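Local coordinates for protein 3-dehydroquinate dehydratase (Clostridium difficile, PDB 3JS3) that catalyses the cis-dehydration of 3-dehydroquinate to 3-dehydroshikimate, the third step of the chorismate pathway, through a covalent imine intermediate with the substrate, at residues I144-F149 and P173-M178; D47-R52 and I79-T84; P25-N30 and V53-N58. All coordinates share one frame; numbering follows the deposited sequence. Where two conformers were deposited one is given.

Contact 1 (I144-F149 and P173-M178); sequences ISNHDF and PKIAVM. With DHS (3-amino-4,5-dihydroxy-cyclohex-1-enecarboxylate), chain E.
Lys174 and Ser145 face each other on two neighbouring parallel strands, and the lysine side chain can be followed outward from there. Its CB lies 3.7 Å from Ile144 O, over the neighbouring backbone. The chain then runs almost straight, with CG anti to the backbone N (chi1 174°) and every later torsion near 180°, which extends the amine well out from the strand. On the way CD passes Ser145 CB at 4.0 Å; a small residue suits this spot because it leaves the chain room, and Ser145 OG is hydrogen-bonded to Asp118. Lys174 CE follows, 4.0 Å from His147 NE2. At the tip NZ is joined covalently to C3 of the bound ligand, 1.3 Å away, the short length expected of the imine linkage. Beside it the His147 ring turns its edge to the amine and ligand C3, with NE2 3.7 Å from Lys174 NZ. That position fits a proton donor and acceptor serving the Schiff base. The far nitrogen, ND1, is hydrogen-bonded to Glu90, which fixes the ring's rotation. Ala176, with a single methyl, lets the imidazole lie low: its CB is 3.7 Å from His147 CD2. On the reverse face Asn146 and Ile175 run side by side, OD1 of the former 3.7 Å from CD1 of the latter; that oxygen is hydrogen-bonded to Arg161 of helix 155-167. Four backbone hydrogen bonds tie the strands between Ile144 and Asp148, Ala176 N to Asn146 O being the straightest at 164°. At the C-terminal end, Met178 bends back so that its CE comes 4.0 Å from Phe149 CD1. Catalytic lysine and histidine side by side on adjacent parallel strands of a beta-alpha-beta unit form the Schiff-base centre of a type I dehydroquinase, within its TIM-barrel fold.

Contact 2 (D47-R52 and I79-T84); sequences DIIEWR and IPLLFT. With DHS (3-amino-4,5-dihydroxy-cyclohex-1-enecarboxylate), chain E.
Trp51 and Phe83 form the aromatic part of an apolar layer on the helix-facing side of two parallel strands. Both have CG anti to the backbone N, and the rings run out side by side, with the edge of Phe83 turned to the face of Trp51 in an offset edge-to-face pair, centroids 5.6 Å apart and planes at 68°. Next along this face Leu81 CD1 rests 4.0 Å from Ile49 CG2, while Ile49 CD1 meets Ile79 CG2; branched and aromatic residues suit this layer because they fill the space between sheet and helix 62-76 without bringing polar atoms into it. Between the faces the backbones are laced by hydrogen bonds such as Trp51 N to Leu82 O, 2.7 Å. On the other face Leu82 lies alongside Glu50, its CD2 3.8 Å from Glu50 OE2, so the carboxylate is flanked by hydrocarbon. Beyond it the contact turns polar. Thr84 OG1 donates to the anti lone pair of Glu50 OE2 at 2.7 Å, which steadies the carboxylate while its two oxygens each accept a ligand hydroxyl, O3 at OE1 and O2 at OE2. Arg52 bends at chi2 and chi3 and reaches out from the strand, its NH1 shared between ligand O3, 3.1 Å away in the guanidinium plane, and Ser236 O; its NH2 makes a salt bridge to Asp54. Glutamate and arginine at the strand's C-terminal end form the diol-binding side of the dehydroquinase active site in this TIM barrel.

Contact 3 (P25-N30 and V53-N58); sequences PIIGKN and VDFFEN
Ile27 lies against the Phe55 ring, its CB 4.1 Å from the ring centroid and 30° off the normal, an off-centre CH-pi contact. Here packing is close: Phe55 CB also sits 3.2 Å from Ile27 O, and the two side chains run alongside each other in the same direction. A large flat ring suits this place, since it can cover both a branched aliphatic group and the backbone beside it. The Phe56 ring reaches Asn30, CE1 lying 4.0 Å from Asn30 CA, and packs on helices 31-41 and 62-76. The solvent side differs in exposure more than in distance, with long side chains lying along the surface. Exposed Lys29 bends at chi2 (-73°), bringing CD 3.2 Å from Phe55 O and NZ to the edge of the phenylalanine ring, near its plane; a long, flexible chain can do this while its amine stays at the surface. Glu57, likewise exposed, is held through its backbone, Glu57 N donating to Lys29 O at 2.9 Å. Asn30 N-caps helix 31-41. These are adjoining beta-alpha loops above the C-terminal strand ends, the catalytic end of a TIM barrel.

Overall arrangement
From the N terminus, residues 25-30, at the end of strand 21-26, meet 53-58 only after helix 31-41 and strand 48-52, closing contact 3. Contact 2 opens within that loop, at 47-52, and closes at 79-84 after helix 62-76, so contacts 2 and 3 cross. They also touch: Ile26 of contact 3 is joined to Glu50 and Arg52 of contact 2 by backbone hydrogen bonds, as neighbouring strands are. Contact 1 follows in series, closing around helix 155-167. Its centre lies about 17 Å from that of contact 2, yet both reach the same ligand from different arcs of the parallel barrel sheet, while contact 3 joins two loops at its rim.

Contact 1 (I144-F149 and P173-M178)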
loop_
_atom_site.group_PDB
_atom_site.type_symbol
_atom_site.label_atom_id
_atom_site.label_comp_id
_atom_site.label_asym_id
_atom_site.label_seq_id
_atom_site.Cartn_x
_atom_site.Cartn_y
_atom_site.Cartn_z
ATOM N N ILE A 144 13.042 -21.361 1.776
ATOM C CA ILE A 144 12.369 -22.434 1.040
ATOM C C ILE A 144 11.264 -21.646 0.332
ATOM O O ILE A 144 10.468 -20.930 0.975
ATOM C CB ILE A 144 11.802 -23.564 1.908
ATOM C CG1 ILE A 144 12.923 -24.256 2.675
ATOM C CG2 ILE A 144 11.134 -24.580 1.035
ATOM C CD1 ILE A 144 12.467 -25.399 3.553
ATOM N N SER A 145 11.209 -21.770 -0.984
ATOM C CA SER A 145 10.318 -20.953 -1.758
ATOM C C SER A 145 9.296 -21.683 -2.613
ATOM O O SER A 145 9.528 -22.790 -3.121
ATOM C CB SER A 145 11.164 -20.065 -2.673
ATOM O OG SER A 145 11.796 -20.861 -3.659
ATOM N N ASN A 146 8.176 -21.012 -2.820
ATOM C CA ASN A 146 7.114 -21.570 -3.635
ATOM C C ASN A 146 6.433 -20.453 -4.386
ATOM O O ASN A 146 6.077 -19.432 -3.799
ATOM C CB ASN A 146 6.124 -22.329 -2.779
ATOM C CG ASN A 146 4.984 -22.912 -3.588
ATOM O OD1 ASN A 146 3.832 -22.528 -3.396
ATOM N ND2 ASN A 146 5.301 -23.824 -4.516
ATOM N N HIS A 147 6.243 -20.663 -5.686
ATOM C CA HIS A 147 5.645 -19.667 -6.560
ATOM C C HIS A 147 4.495 -20.268 -7.362
ATOM O O HIS A 147 4.573 -21.416 -7.803
ATOM C CB HIS A 147 6.697 -19.148 -7.547
ATOM C CG HIS A 147 7.967 -18.688 -6.899
ATOM N ND1 HIS A 147 8.890 -19.566 -6.374
ATOM C CD2 HIS A 147 8.489 -17.451 -6.732
ATOM C CE1 HIS A 147 9.910 -18.885 -5.879
ATOM N NE2 HIS A 147 9.693 -17.600 -6.088
ATOM N N ASP A 148 3.417 -19.517 -7.521
ATOM C CA ASP A 148 2.301 -19.955 -8.340
ATOM C C ASP A 148 2.007 -18.793 -9.246
ATOM O O ASP A 148 1.487 -17.789 -8.785
ATOM C CB ASP A 148 1.084 -20.310 -7.490
ATOM C CG ASP A 148 -0.058 -20.903 -8.308
ATOM O OD1 ASP A 148 -0.246 -20.526 -9.496
ATOM O OD2 ASP A 148 -0.794 -21.741 -7.742
ATOM N N PHE A 149 2.358 -18.930 -10.526
ATOM C CA PHE A 149 2.140 -17.872 -11.544
ATOM C C PHE A 149 0.748 -17.839 -12.222
ATOM O O PHE A 149 0.495 -16.985 -13.092
ATOM C CB PHE A 149 3.235 -17.940 -12.631
ATOM C CG PHE A 149 4.569 -17.372 -12.187
ATOM C CD1 PHE A 149 4.965 -16.102 -12.594
ATOM C CD2 PHE A 149 5.393 -18.088 -11.348
ATOM C CE1 PHE A 149 6.185 -15.557 -12.178
ATOM C CE2 PHE A 149 6.606 -17.562 -10.924
ATOM C CZ PHE A 149 7.008 -16.285 -11.345
ATOM N N PRO A 173 10.319 -19.063 5.321
ATOM C CA PRO A 173 9.424 -19.548 4.285
ATOM C C PRO A 173 9.094 -18.395 3.328
ATOM O O PRO A 173 8.938 -17.256 3.756
ATOM C CB PRO A 173 8.166 -19.962 5.048
ATOM C CG PRO A 173 8.536 -20.017 6.470
ATOM C CD PRO A 173 9.767 -19.209 6.674
ATOM N N LYS A 174 8.983 -18.695 2.044
ATOM C CA LYS A 174 8.667 -17.683 1.061
ATOM C C LYS A 174 7.621 -18.199 0.086
ATOM O O LYS A 174 7.791 -19.284 -0.479
ATOM C CB LYS A 174 9.901 -17.348 0.247
ATOM C CG LYS A 174 9.609 -16.408 -0.889
ATOM C CD LYS A 174 10.818 -16.161 -1.757
ATOM C CE LYS A 174 10.442 -15.324 -2.945
ATOM N NZ LYS A 174 11.501 -15.187 -3.983
ATOM N N ILE A 175 6.562 -17.422 -0.127
ATOM C CA ILE A 175 5.567 -17.801 -1.105
ATOM C C ILE A 175 5.161 -16.585 -1.951
ATOM O O ILE A 175 4.900 -15.498 -1.422
ATOM C CB ILE A 175 4.316 -18.472 -0.450
ATOM C CG1 ILE A 175 3.565 -19.294 -1.491
ATOM C CG2 ILE A 175 3.388 -17.441 0.186
ATOM C CD1 ILE A 175 2.368 -20.116 -0.934
ATOM N N ALA A 176 5.167 -16.769 -3.267
ATOM C CA ALA A 176 4.706 -15.755 -4.207
ATOM C C ALA A 176 3.495 -16.347 -4.953
ATOM O O ALA A 176 3.564 -17.455 -5.451
ATOM C CB ALA A 176 5.782 -15.392 -5.189
ATOM N N VAL A 177 2.408 -15.602 -5.037
ATOM C CA VAL A 177 1.197 -16.065 -5.729
ATOM C C VAL A 177 0.723 -15.026 -6.741
ATOM O O VAL A 177 1.126 -13.868 -6.672
ATOM C CB VAL A 177 0.072 -16.376 -4.729
ATOM C CG1 VAL A 177 0.467 -17.548 -3.830
ATOM C CG2 VAL A 177 -0.248 -15.160 -3.908
ATOM N N MET A 178 -0.125 -15.449 -7.677
ATOM C CA MET A 178 -0.636 -14.569 -8.726
ATOM C C MET A 178 -2.136 -14.330 -8.548
ATOM O O MET A 178 -2.938 -15.289 -8.438
ATOM C CB MET A 178 -0.381 -15.183 -10.113
ATOM C CG MET A 178 -0.766 -14.279 -11.291
ATOM S SD MET A 178 0.345 -12.868 -11.533
ATOM C CE MET A 178 1.804 -13.689 -12.167
HETATM C C1 DHS E . 10.669 -12.460 -6.157
HETATM C C3 DHS E . 11.789 -14.399 -5.017
HETATM C C4 DHS E . 13.096 -14.011 -5.735
HETATM C C5 DHS E . 12.848 -13.310 -7.061
HETATM C C6 DHS E . 11.950 -12.103 -6.838
HETATM C C7 DHS E . 9.547 -11.531 -6.342
HETATM C C2 DHS E . 10.583 -13.542 -5.371
HETATM O O2 DHS E . 13.836 -15.210 -5.949
HETATM O O3 DHS E . 14.034 -12.780 -7.665
HETATM O O4 DHS E . 8.349 -11.925 -6.313
HETATM O O5 DHS E . 9.820 -10.329 -6.559
#

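Contact 2 (D47-R52 and I79-T84)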
loop_
_atom_site.group_PDB
_atom_site.type_symbol
_atom_site.label_atom_id
_atom_site.label_comp_id
_atom_site.label_asym_id
_atom_site.label_seq_id
_atom_site.Cartn_x
_atom_site.Cartn_y
_atom_site.Cartn_z
ATOM N N ASP A 47 19.232 -3.624 1.719
ATOM C CA ASP A 47 19.625 -4.508 2.797
ATOM C C ASP A 47 20.335 -5.805 2.376
ATOM O O ASP A 47 21.342 -6.189 2.976
ATOM C CB ASP A 47 18.393 -4.834 3.593
ATOM C CG ASP A 47 17.771 -3.597 4.216
ATOM O OD1 ASP A 47 18.457 -2.948 5.012
ATOM O OD2 ASP A 47 16.584 -3.302 3.936
ATOM N N ILE A 48 19.832 -6.456 1.338
ATOM C CA ILE A 48 20.370 -7.722 0.889
ATOM C C ILE A 48 20.435 -7.715 -0.620
ATOM O O ILE A 48 19.649 -7.043 -1.272
ATOM C CB ILE A 48 19.406 -8.877 1.316
ATOM C CG1 ILE A 48 19.109 -8.836 2.818
ATOM C CG2 ILE A 48 19.953 -10.262 0.936
ATOM C CD1 ILE A 48 17.983 -9.826 3.252
ATOM N N ILE A 49 21.355 -8.469 -1.188
ATOM C CA ILE A 49 21.450 -8.603 -2.648
ATOM C C ILE A 49 21.192 -10.066 -2.955
ATOM O O ILE A 49 21.692 -10.942 -2.242
ATOM C CB ILE A 49 22.846 -8.221 -3.185
ATOM C CG1 ILE A 49 23.054 -6.714 -3.117
ATOM C CG2 ILE A 49 23.029 -8.662 -4.640
ATOM C CD1 ILE A 49 24.489 -6.279 -3.469
ATOM N N GLU A 50 20.367 -10.326 -3.971
ATOM C CA GLU A 50 20.079 -11.688 -4.427
ATOM C C GLU A 50 20.749 -11.925 -5.764
ATOM O O GLU A 50 20.542 -11.155 -6.712
ATOM C CB GLU A 50 18.575 -11.926 -4.638
ATOM C CG GLU A 50 18.238 -13.329 -5.245
ATOM C CD GLU A 50 16.713 -13.575 -5.508
ATOM O OE1 GLU A 50 16.023 -12.694 -6.035
ATOM O OE2 GLU A 50 16.232 -14.683 -5.257
ATOM N N TRP A 51 21.557 -12.970 -5.860
ATOM C CA TRP A 51 22.119 -13.299 -7.151
ATOM C C TRP A 51 21.227 -14.356 -7.807
ATOM O O TRP A 51 21.167 -15.517 -7.381
ATOM C CB TRP A 51 23.594 -13.706 -7.063
ATOM C CG TRP A 51 24.177 -14.068 -8.393
ATOM C CD1 TRP A 51 23.806 -13.579 -9.596
ATOM C CD2 TRP A 51 25.293 -14.932 -8.642
ATOM N NE1 TRP A 51 24.566 -14.127 -10.588
ATOM C CE2 TRP A 51 25.500 -14.951 -10.030
ATOM C CE3 TRP A 51 26.126 -15.699 -7.825
ATOM C CZ2 TRP A 51 26.501 -15.713 -10.630
ATOM C CZ3 TRP A 51 27.124 -16.468 -8.418
ATOM C CH2 TRP A 51 27.298 -16.471 -9.809
ATOM N N ARG A 52 20.465 -13.913 -8.803
ATOM C CA ARG A 52 19.610 -14.803 -9.571
ATOM C C ARG A 52 20.487 -15.488 -10.619
ATOM O O ARG A 52 20.482 -15.148 -11.794
ATOM C CB ARG A 52 18.441 -14.040 -10.189
ATOM C CG ARG A 52 17.290 -13.811 -9.241
ATOM C CD ARG A 52 16.581 -15.106 -8.956
ATOM N NE ARG A 52 16.125 -15.689 -10.222
ATOM C CZ ARG A 52 15.004 -15.327 -10.853
ATOM N NH1 ARG A 52 14.200 -14.392 -10.349
ATOM N NH2 ARG A 52 14.674 -15.905 -11.982
ATOM N N ILE A 79 27.740 -7.061 2.425
ATOM C CA ILE A 79 26.315 -6.915 2.166
ATOM C C ILE A 79 25.776 -8.353 2.086
ATOM O O ILE A 79 26.339 -9.200 1.366
ATOM C CB ILE A 79 26.069 -6.099 0.908
ATOM C CG1 ILE A 79 26.450 -4.625 1.181
ATOM C CG2 ILE A 79 24.635 -6.195 0.485
ATOM C CD1 ILE A 79 26.393 -3.733 -0.031
ATOM N N PRO A 80 24.733 -8.666 2.874
ATOM C CA PRO A 80 24.185 -10.019 2.863
ATOM C C PRO A 80 23.905 -10.451 1.452
ATOM O O PRO A 80 23.400 -9.667 0.680
ATOM C CB PRO A 80 22.898 -9.868 3.657
ATOM C CG PRO A 80 23.196 -8.823 4.626
ATOM C CD PRO A 80 24.125 -7.854 3.945
ATOM N N LEU A 81 24.249 -11.674 1.100
ATOM C CA LEU A 81 24.030 -12.145 -0.251
ATOM C C LEU A 81 23.234 -13.437 -0.303
ATOM O O LEU A 81 23.661 -14.477 0.241
ATOM C CB LEU A 81 25.356 -12.359 -0.929
ATOM C CG LEU A 81 25.424 -12.921 -2.348
ATOM C CD1 LEU A 81 24.797 -11.981 -3.374
ATOM C CD2 LEU A 81 26.881 -13.190 -2.656
ATOM N N LEU A 82 22.085 -13.365 -0.969
ATOM C CA LEU A 82 21.225 -14.522 -1.185
ATOM C C LEU A 82 21.590 -15.149 -2.544
ATOM O O LEU A 82 21.671 -14.442 -3.549
ATOM C CB LEU A 82 19.764 -14.070 -1.263
ATOM C CG LEU A 82 18.707 -15.124 -1.661
ATOM C CD1 LEU A 82 18.773 -16.368 -0.750
ATOM C CD2 LEU A 82 17.271 -14.520 -1.640
ATOM N N PHE A 83 21.759 -16.463 -2.591
ATOM C CA PHE A 83 22.055 -17.166 -3.855
ATOM C C PHE A 83 20.793 -17.939 -4.232
ATOM O O PHE A 83 20.282 -18.720 -3.427
ATOM C CB PHE A 83 23.219 -18.120 -3.618
ATOM C CG PHE A 83 23.622 -18.911 -4.821
ATOM C CD1 PHE A 83 23.290 -20.239 -4.935
ATOM C CD2 PHE A 83 24.384 -18.339 -5.811
ATOM C CE1 PHE A 83 23.677 -20.954 -6.022
ATOM C CE2 PHE A 83 24.772 -19.062 -6.884
ATOM C CZ PHE A 83 24.403 -20.363 -7.001
ATOM N N THR A 84 20.291 -17.713 -5.439
ATOM C CA THR A 84 19.066 -18.353 -5.906
ATOM C C THR A 84 19.151 -18.848 -7.355
ATOM O O THR A 84 19.468 -18.079 -8.257
ATOM C CB THR A 84 17.891 -17.334 -5.863
ATOM O OG1 THR A 84 17.814 -16.725 -4.567
ATOM C CG2 THR A 84 16.500 -17.978 -6.221
HETATM C C1 DHS E . 10.669 -12.460 -6.157
HETATM C C3 DHS E . 11.789 -14.399 -5.017
HETATM C C4 DHS E . 13.096 -14.011 -5.735
HETATM C C5 DHS E . 12.848 -13.310 -7.061
HETATM C C6 DHS E . 11.950 -12.103 -6.838
HETATM C C7 DHS E . 9.547 -11.531 -6.342
HETATM C C2 DHS E . 10.583 -13.542 -5.371
HETATM O O2 DHS E . 13.836 -15.210 -5.949
HETATM O O3 DHS E . 14.034 -12.780 -7.665
HETATM O O4 DHS E . 8.349 -11.925 -6.313
HETATM O O5 DHS E . 9.820 -10.329 -6.559
#

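Contact 3 (P25-N30 and V53-N58)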
loop_
_atom_site.group_PDB
_atom_site.type_symbol
_atom_site.label_atom_id
_atom_site.label_comp_id
_atom_site.label_asym_id
_atom_site.label_seq_id
_atom_site.Cartn_x
_atom_site.Cartn_y
_atom_site.Cartn_z
ATOM N N PRO A 25 17.813 -7.855 -6.700
ATOM C CA PRO A 25 18.379 -8.924 -7.511
ATOM C C PRO A 25 19.470 -8.490 -8.478
ATOM O O PRO A 25 19.464 -7.374 -8.951
ATOM C CB PRO A 25 17.173 -9.407 -8.342
ATOM C CG PRO A 25 15.996 -9.020 -7.550
ATOM C CD PRO A 25 16.393 -7.666 -6.993
ATOM N N ILE A 26 20.402 -9.396 -8.734
ATOM C CA ILE A 26 21.418 -9.228 -9.768
ATOM C C ILE A 26 20.994 -10.272 -10.805
ATOM O O ILE A 26 20.834 -11.447 -10.480
ATOM C CB ILE A 26 22.835 -9.432 -9.237
ATOM C CG1 ILE A 26 23.213 -8.224 -8.381
ATOM C CG2 ILE A 26 23.828 -9.580 -10.376
ATOM C CD1 ILE A 26 24.572 -8.318 -7.751
ATOM N N ILE A 27 20.759 -9.841 -12.041
ATOM C CA ILE A 27 20.268 -10.769 -13.062
ATOM C C ILE A 27 21.086 -10.790 -14.358
ATOM O O ILE A 27 20.597 -11.227 -15.395
ATOM C CB ILE A 27 18.757 -10.521 -13.383
ATOM C CG1 ILE A 27 18.521 -9.182 -14.098
ATOM C CG2 ILE A 27 17.919 -10.611 -12.108
ATOM C CD1 ILE A 27 18.776 -7.962 -13.251
ATOM N N GLY A 28 22.343 -10.367 -14.285
ATOM C CA GLY A 28 23.196 -10.346 -15.458
ATOM C C GLY A 28 23.358 -11.720 -16.084
ATOM O O GLY A 28 23.290 -12.745 -15.404
ATOM N N LYS A 29 23.577 -11.728 -17.391
ATOM C CA LYS A 29 23.763 -12.954 -18.163
ATOM C C LYS A 29 25.242 -13.342 -18.240
ATOM O O LYS A 29 25.577 -14.450 -18.663
ATOM C CB LYS A 29 23.266 -12.725 -19.591
ATOM C CG LYS A 29 21.804 -12.333 -19.718
ATOM C CD LYS A 29 20.869 -13.505 -19.457
ATOM C CE LYS A 29 19.432 -13.120 -19.737
ATOM N NZ LYS A 29 18.493 -14.259 -19.544
ATOM N N ASN A 30 26.120 -12.430 -17.822
ATOM C CA ASN A 30 27.559 -12.645 -17.903
ATOM C C ASN A 30 28.340 -11.872 -16.834
ATOM O O ASN A 30 27.868 -10.851 -16.327
ATOM C CB ASN A 30 28.021 -12.224 -19.297
ATOM C CG ASN A 30 27.768 -10.752 -19.572
ATOM O OD1 ASN A 30 28.402 -9.881 -18.975
ATOM N ND2 ASN A 30 26.854 -10.465 -20.502
ATOM N N VAL A 53 21.233 -16.475 -10.158
ATOM C CA VAL A 53 22.165 -17.205 -11.000
ATOM C C VAL A 53 21.542 -17.914 -12.208
ATOM O O VAL A 53 22.240 -18.194 -13.183
ATOM C CB VAL A 53 22.996 -18.206 -10.156
ATOM C CG1 VAL A 53 22.115 -19.332 -9.632
ATOM C CG2 VAL A 53 24.156 -18.752 -10.986
ATOM N N ASP A 54 20.236 -18.194 -12.171
ATOM C CA ASP A 54 19.589 -18.830 -13.315
ATOM C C ASP A 54 19.766 -18.003 -14.573
ATOM O O ASP A 54 19.607 -18.533 -15.670
ATOM C CB ASP A 54 18.093 -19.141 -13.102
ATOM C CG ASP A 54 17.296 -17.965 -12.527
ATOM O OD1 ASP A 54 17.534 -17.617 -11.366
ATOM O OD2 ASP A 54 16.371 -17.441 -13.181
ATOM N N PHE A 55 20.069 -16.711 -14.441
ATOM C CA PHE A 55 20.293 -15.873 -15.630
ATOM C C PHE A 55 21.713 -15.997 -16.204
ATOM O O PHE A 55 21.926 -15.757 -17.384
ATOM C CB PHE A 55 19.975 -14.400 -15.345
ATOM C CG PHE A 55 18.504 -14.094 -15.296
ATOM C CD1 PHE A 55 17.795 -13.914 -16.463
ATOM C CD2 PHE A 55 17.837 -13.965 -14.082
ATOM C CE1 PHE A 55 16.441 -13.628 -16.441
ATOM C CE2 PHE A 55 16.482 -13.679 -14.048
ATOM C CZ PHE A 55 15.783 -13.507 -15.235
ATOM N N PHE A 56 22.667 -16.374 -15.362
ATOM C CA PHE A 56 24.061 -16.492 -15.758
ATOM C C PHE A 56 24.232 -17.544 -16.842
ATOM O O PHE A 56 23.933 -18.709 -16.628
ATOM C CB PHE A 56 24.911 -16.815 -14.529
ATOM C CG PHE A 56 26.394 -16.837 -14.795
ATOM C CD1 PHE A 56 27.030 -15.722 -15.311
ATOM C CD2 PHE A 56 27.154 -17.942 -14.465
ATOM C CE1 PHE A 56 28.403 -15.726 -15.539
ATOM C CE2 PHE A 56 28.515 -17.949 -14.666
ATOM C CZ PHE A 56 29.142 -16.835 -15.209
ATOM N N GLU A 57 24.725 -17.136 -18.008
ATOM C CA GLU A 57 24.853 -18.062 -19.149
ATOM C C GLU A 57 25.698 -19.325 -18.916
ATOM O O GLU A 57 25.263 -20.419 -19.297
ATOM C CB GLU A 57 25.232 -17.316 -20.440
ATOM C CG GLU A 57 24.080 -16.421 -20.909
ATOM C CD GLU A 57 24.332 -15.702 -22.220
ATOM O OE1 GLU A 57 23.373 -15.064 -22.718
ATOM O OE2 GLU A 57 25.466 -15.771 -22.749
ATOM N N ASN A 58 26.866 -19.208 -18.279
ATOM C CA ASN A 58 27.663 -20.399 -18.007
ATOM C C ASN A 58 27.326 -21.023 -16.670
ATOM O O ASN A 58 28.210 -21.536 -15.994
ATOM C CB ASN A 58 29.173 -20.091 -18.073
ATOM C CG ASN A 58 29.626 -19.707 -19.460
ATOM O OD1 ASN A 58 28.809 -19.402 -20.330
ATOM N ND2 ASN A 58 30.937 -19.725 -19.681
#